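Local coordinates for protein glucose-6-phosphate isomerase (Chlamydia trachomatis D/UW-3/CX, PDB 6OTU) that catalyses the reversible isomerisation of glucose 6-phosphate to fructose 6-phosphate, at residues 153-158 against 204-209; 267-272 against 492-497. All blocks are in the same frame, centred on the assembly; numbering follows the deposited sequence.

Interaction 1 (153-158 against 204-209). With G6Q (glucose-6-phosphate), chain E.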
# COMPACT_ATOMS: atom_id res chain seq x y z
N VAL A 153 0.83 23.60 4.13
CA VAL A 153 1.43 22.71 3.13
C VAL A 153 2.76 22.20 3.68
O VAL A 153 3.71 22.98 3.85
CB VAL A 153 1.65 23.41 1.79
CG1 VAL A 153 2.37 22.46 0.82
CG2 VAL A 153 0.32 23.88 1.21
N GLN A 154 2.84 20.91 3.97
CA GLN A 154 4.08 20.33 4.46
C GLN A 154 4.89 19.84 3.27
O GLN A 154 4.46 18.96 2.53
CB GLN A 154 3.81 19.17 5.42
CG GLN A 154 5.08 18.57 5.99
CD GLN A 154 4.99 18.29 7.49
OE1 GLN A 154 4.38 19.05 8.25
NE2 GLN A 154 5.63 17.20 7.92
N ILE A 155 6.06 20.44 3.09
CA ILE A 155 7.04 20.04 2.08
C ILE A 155 8.07 19.17 2.79
O ILE A 155 8.75 19.63 3.72
CB ILE A 155 7.70 21.25 1.40
CG1 ILE A 155 6.65 22.08 0.64
CG2 ILE A 155 8.83 20.81 0.49
CD1 ILE A 155 7.22 23.29 -0.09
N GLY A 156 8.20 17.93 2.35
CA GLY A 156 9.10 16.99 2.98
C GLY A 156 8.80 15.60 2.46
O GLY A 156 7.75 15.34 1.87
N ILE A 157 9.75 14.70 2.68
CA ILE A 157 9.67 13.37 2.10
C ILE A 157 10.13 12.35 3.13
O ILE A 157 10.81 12.68 4.10
CB ILE A 157 10.51 13.28 0.79
CG1 ILE A 157 10.16 12.04 -0.05
CG2 ILE A 157 11.99 13.40 1.11
CD1 ILE A 157 10.75 12.08 -1.49
N GLY A 158 9.74 11.09 2.91
CA GLY A 158 10.20 10.02 3.79
C GLY A 158 9.72 10.21 5.22
O GLY A 158 8.54 10.49 5.46
N THR A 204 -1.91 30.64 3.02
CA THR A 204 -1.19 29.38 3.16
C THR A 204 0.09 29.58 3.95
O THR A 204 0.86 30.51 3.69
CB THR A 204 -0.86 28.78 1.78
OG1 THR A 204 -2.07 28.45 1.08
CG2 THR A 204 -0.03 27.53 1.94
N LEU A 205 0.30 28.71 4.93
CA LEU A 205 1.58 28.59 5.62
C LEU A 205 2.32 27.38 5.06
O LEU A 205 1.78 26.27 5.03
CB LEU A 205 1.34 28.46 7.13
CG LEU A 205 2.60 28.12 7.94
CD1 LEU A 205 3.51 29.34 8.00
CD2 LEU A 205 2.26 27.60 9.33
N VAL A 206 3.55 27.58 4.59
CA VAL A 206 4.33 26.49 3.99
C VAL A 206 5.36 26.02 5.01
O VAL A 206 6.22 26.80 5.43
CB VAL A 206 5.03 26.94 2.70
CG1 VAL A 206 5.92 25.80 2.17
CG2 VAL A 206 4.02 27.39 1.66
N VAL A 207 5.30 24.76 5.40
CA VAL A 207 6.19 24.21 6.42
C VAL A 207 7.16 23.27 5.71
O VAL A 207 6.79 22.16 5.29
CB VAL A 207 5.42 23.48 7.53
CG1 VAL A 207 6.38 23.03 8.65
CG2 VAL A 207 4.35 24.40 8.11
N VAL A 208 8.41 23.71 5.57
CA VAL A 208 9.45 22.89 4.95
C VAL A 208 10.13 22.07 6.04
O VAL A 208 10.75 22.62 6.96
CB VAL A 208 10.47 23.77 4.20
CG1 VAL A 208 11.27 22.92 3.23
CG2 VAL A 208 9.76 24.90 3.47
N VAL A 209 10.01 20.76 5.94
CA VAL A 209 10.47 19.84 6.97
C VAL A 209 11.57 18.99 6.36
O VAL A 209 11.32 18.19 5.45
CB VAL A 209 9.32 18.96 7.51
CG1 VAL A 209 9.83 18.01 8.58
CG2 VAL A 209 8.18 19.83 8.05
C1 G6Q E . 14.17 8.42 7.79
C2 G6Q E . 15.00 8.37 6.50
C3 G6Q E . 14.39 9.16 5.35
C4 G6Q E . 14.46 10.68 5.54
C5 G6Q E . 14.17 11.42 4.23
C6 G6Q E . 14.05 12.91 4.42
O1 G6Q E . 14.61 7.96 8.79
O2 G6Q E . 16.33 8.81 6.73
O3 G6Q E . 13.03 8.77 5.15
O4 G6Q E . 13.51 11.10 6.52
O5 G6Q E . 15.21 11.11 3.29
O6 G6Q E . 15.28 13.38 5.05
P G6Q E . 15.37 14.91 5.57
O1P G6Q E . 14.33 15.05 6.67
O2P G6Q E . 16.79 15.04 6.09
O3P G6Q E . 15.09 15.81 4.39
O HOH W 1 12.21 16.08 3.84
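Val153 sits in parallel register with Val206, and its backbone bonds two different residues there. Val153 N donates to Leu205 O, and Val153 O accepts from Val207 N at 2.8 Å. The CG2 methyl of Val153 reaches the CG2 methyl of Thr204 at 3.7 Å, while the hydroxyl of Thr204 is held by Asp200 O. Gln154 points to the opposite face of the sheet from Val153, the face it shares with Val207. Its CG is anti to the backbone N (chi1 -178°) and the chain bends at chi2, which lays the amide across Val209. Gln154 CD lies 3.6 Å from Val209 CG2. The amide is anchored beyond the strands, where NE2 donates to Ser160 O. Ile155 returns to the face of Val153 and repeats the backbone pattern. Its N donates to Val207 O, and its O accepts a nearly straight bond from Val209 N (176° at the hydrogen). Ile155 CD1, at the end of the CG1 branch, lies 3.6 Å from Val206 CG1. Helix 216-231 packs on this face, and helix 275-285 on that of Gln154. Past Gly156 the pairing gives way to water. One water accepts from Ile157 N and donates to Val209 O at 2.8 Å and to phosphate oxygen O3P of glucose 6-phosphate at 2.9 Å. Gly158 CA lies 3.4 Å from O3 of glucose 6-phosphate. Adjacent parallel strands whose C-terminal ends lead into a phosphosugar pocket are characteristic of the SIS (sugar isomerase) domain, an alpha-beta sandwich with a five-stranded parallel sheet.

Interaction 2 (267-272 against 492-497). With G6Q (glucose-6-phosphate), chain E.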
# COMPACT_ATOMS: atom_id res chain seq x y z
N GLY A 267 15.64 9.96 14.79
CA GLY A 267 15.54 9.36 13.47
C GLY A 267 14.29 9.84 12.73
O GLY A 267 13.21 9.98 13.32
N GLY A 268 14.45 10.08 11.42
CA GLY A 268 13.34 10.58 10.61
C GLY A 268 12.08 9.75 10.72
O GLY A 268 10.98 10.28 10.92
N ARG A 269 12.21 8.43 10.60
CA ARG A 269 11.08 7.52 10.69
C ARG A 269 10.55 7.38 12.11
O ARG A 269 9.58 6.64 12.34
CB ARG A 269 11.46 6.15 10.12
CG ARG A 269 12.63 5.48 10.80
CD ARG A 269 13.06 4.22 10.06
NE ARG A 269 14.35 3.72 10.53
CZ ARG A 269 15.54 4.12 10.08
NH1 ARG A 269 15.63 5.04 9.13
NH2 ARG A 269 16.65 3.58 10.59
N PHE A 270 11.17 8.07 13.07
CA PHE A 270 10.68 8.12 14.44
C PHE A 270 10.38 9.55 14.88
O PHE A 270 10.34 9.82 16.08
CB PHE A 270 11.68 7.48 15.41
CG PHE A 270 12.11 6.08 15.04
CD1 PHE A 270 11.35 5.00 15.40
CD2 PHE A 270 13.30 5.86 14.36
CE1 PHE A 270 11.75 3.71 15.07
CE2 PHE A 270 13.70 4.58 14.04
CZ PHE A 270 12.93 3.50 14.41
N SER A 271 10.17 10.48 13.95
CA SER A 271 10.16 11.89 14.30
C SER A 271 8.76 12.51 14.38
O SER A 271 8.65 13.72 14.62
CB SER A 271 11.03 12.67 13.30
OG SER A 271 10.40 12.73 12.03
N ALA A 272 7.70 11.72 14.21
CA ALA A 272 6.35 12.28 14.22
C ALA A 272 6.00 12.95 15.55
O ALA A 272 5.18 13.87 15.57
CB ALA A 272 5.32 11.20 13.88
N PHE A 492 18.69 1.74 13.37
CA PHE A 492 18.52 3.18 13.42
C PHE A 492 19.35 3.95 12.41
O PHE A 492 19.33 5.19 12.43
CB PHE A 492 18.80 3.69 14.85
CG PHE A 492 18.02 2.94 15.89
CD1 PHE A 492 16.63 3.08 15.97
CD2 PHE A 492 18.66 2.06 16.76
CE1 PHE A 492 15.89 2.37 16.92
CE2 PHE A 492 17.92 1.33 17.71
CZ PHE A 492 16.54 1.49 17.79
N ASP A 493 20.06 3.28 11.50
CA ASP A 493 20.64 3.96 10.35
C ASP A 493 19.97 3.45 9.07
O ASP A 493 19.00 2.68 9.10
CB ASP A 493 22.17 3.81 10.33
CG ASP A 493 22.63 2.37 10.22
OD1 ASP A 493 21.76 1.45 10.25
OD2 ASP A 493 23.87 2.16 10.13
N GLN A 494 20.48 3.90 7.92
CA GLN A 494 19.80 3.62 6.66
C GLN A 494 20.75 3.86 5.49
O GLN A 494 20.54 4.76 4.66
CB GLN A 494 18.52 4.46 6.54
CG GLN A 494 18.66 5.98 6.73
CD GLN A 494 18.84 6.42 8.17
OE1 GLN A 494 18.13 5.98 9.07
NE2 GLN A 494 19.82 7.30 8.39
N GLU A 495 21.80 3.05 5.40
CA GLU A 495 22.79 3.25 4.35
C GLU A 495 22.21 3.05 2.96
O GLU A 495 22.75 3.60 1.99
CB GLU A 495 23.98 2.32 4.59
CG GLU A 495 24.84 2.76 5.77
CD GLU A 495 25.43 4.16 5.58
OE1 GLU A 495 25.86 4.50 4.44
OE2 GLU A 495 25.46 4.92 6.58
N GLY A 496 21.11 2.29 2.83
CA GLY A 496 20.43 2.19 1.55
C GLY A 496 19.79 3.50 1.12
O GLY A 496 19.81 3.85 -0.07
N VAL A 497 19.25 4.26 2.08
CA VAL A 497 18.64 5.56 1.77
C VAL A 497 19.71 6.62 1.52
O VAL A 497 19.55 7.48 0.65
CB VAL A 497 17.69 5.98 2.90
CG1 VAL A 497 17.14 7.39 2.63
CG2 VAL A 497 16.55 4.97 3.02
C1 G6Q E . 14.17 8.42 7.79
C2 G6Q E . 15.00 8.37 6.50
C3 G6Q E . 14.39 9.16 5.35
C4 G6Q E . 14.46 10.68 5.54
C5 G6Q E . 14.17 11.42 4.23
C6 G6Q E . 14.05 12.91 4.42
O1 G6Q E . 14.61 7.96 8.79
O2 G6Q E . 16.33 8.81 6.73
O3 G6Q E . 13.03 8.77 5.15
O4 G6Q E . 13.51 11.10 6.52
O5 G6Q E . 15.21 11.11 3.29
O6 G6Q E . 15.28 13.38 5.05
P G6Q E . 15.37 14.91 5.57
O1P G6Q E . 14.33 15.05 6.67
O2P G6Q E . 16.79 15.04 6.09
O3P G6Q E . 15.09 15.81 4.39
O HOH W 2 16.83 7.71 10.58
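Gln494 OE1 takes hydrogen bonds from both terminal nitrogens of Arg269. Arg269 NH1 donates at 2.7 Å to Gln494 OE1, which lies near the edge of the guanidinium but 15° out of its plane. The bond from Arg269 NH2 to Gln494 OE1 is weak and longer, 3.2 Å. The guanidinium and amide planes are turned 65° apart, and the two side chains run past each other in opposite directions. Arg269 NH2 also makes a weak bond to Asp493 O at 2.9 Å and a further bond to Ser491 O, while NE donates to Ser356 OG. Arg269 reaches this far because its chain is extended from CG to NE.

The site is the sugar end of the glucose 6-phosphate pocket in this phosphoglucose isomerase. Arg269 N donates to O1 of the open-chain substrate at 3.0 Å. A water 2.6 Å from Gln494 OE1 lies between that oxygen and O1. Glu355, probably the proton donor, makes a long, weak ion pair with Arg269 NH1.

Gln494 is the N-cap residue of helix 495-511. Beside the polar group, Phe270 and Phe492 meet obliquely, with CE2 of Phe270 at the edge of the Phe492 ring, 3.8 Å from its CD1. The ring of Phe270 also stacks on His108.

In the fold
Both interactions are buried, and both touch the same glucose 6-phosphate, yet they hold different elements. Interaction 1 joins two neighbouring strands inside the five-stranded parallel sheet. Interaction 2 joins a loop between strand 258-262 and helix 275-285 to the turn that leads into helix 495-511, ending at its N-cap, over 200 residues later. The first is mainly backbone pairing with aliphatic packing. The second depends on one arginine and a glutamine amide, with a small aromatic contact alongside. Their centres lie about 18 Å apart. Interaction 1 meets the ligand through a phosphate-bound water and a close glycine, interaction 2 at O1. His386 of the second subunit packs on Ile157, and Gln390 of the second subunit packs on Gln494.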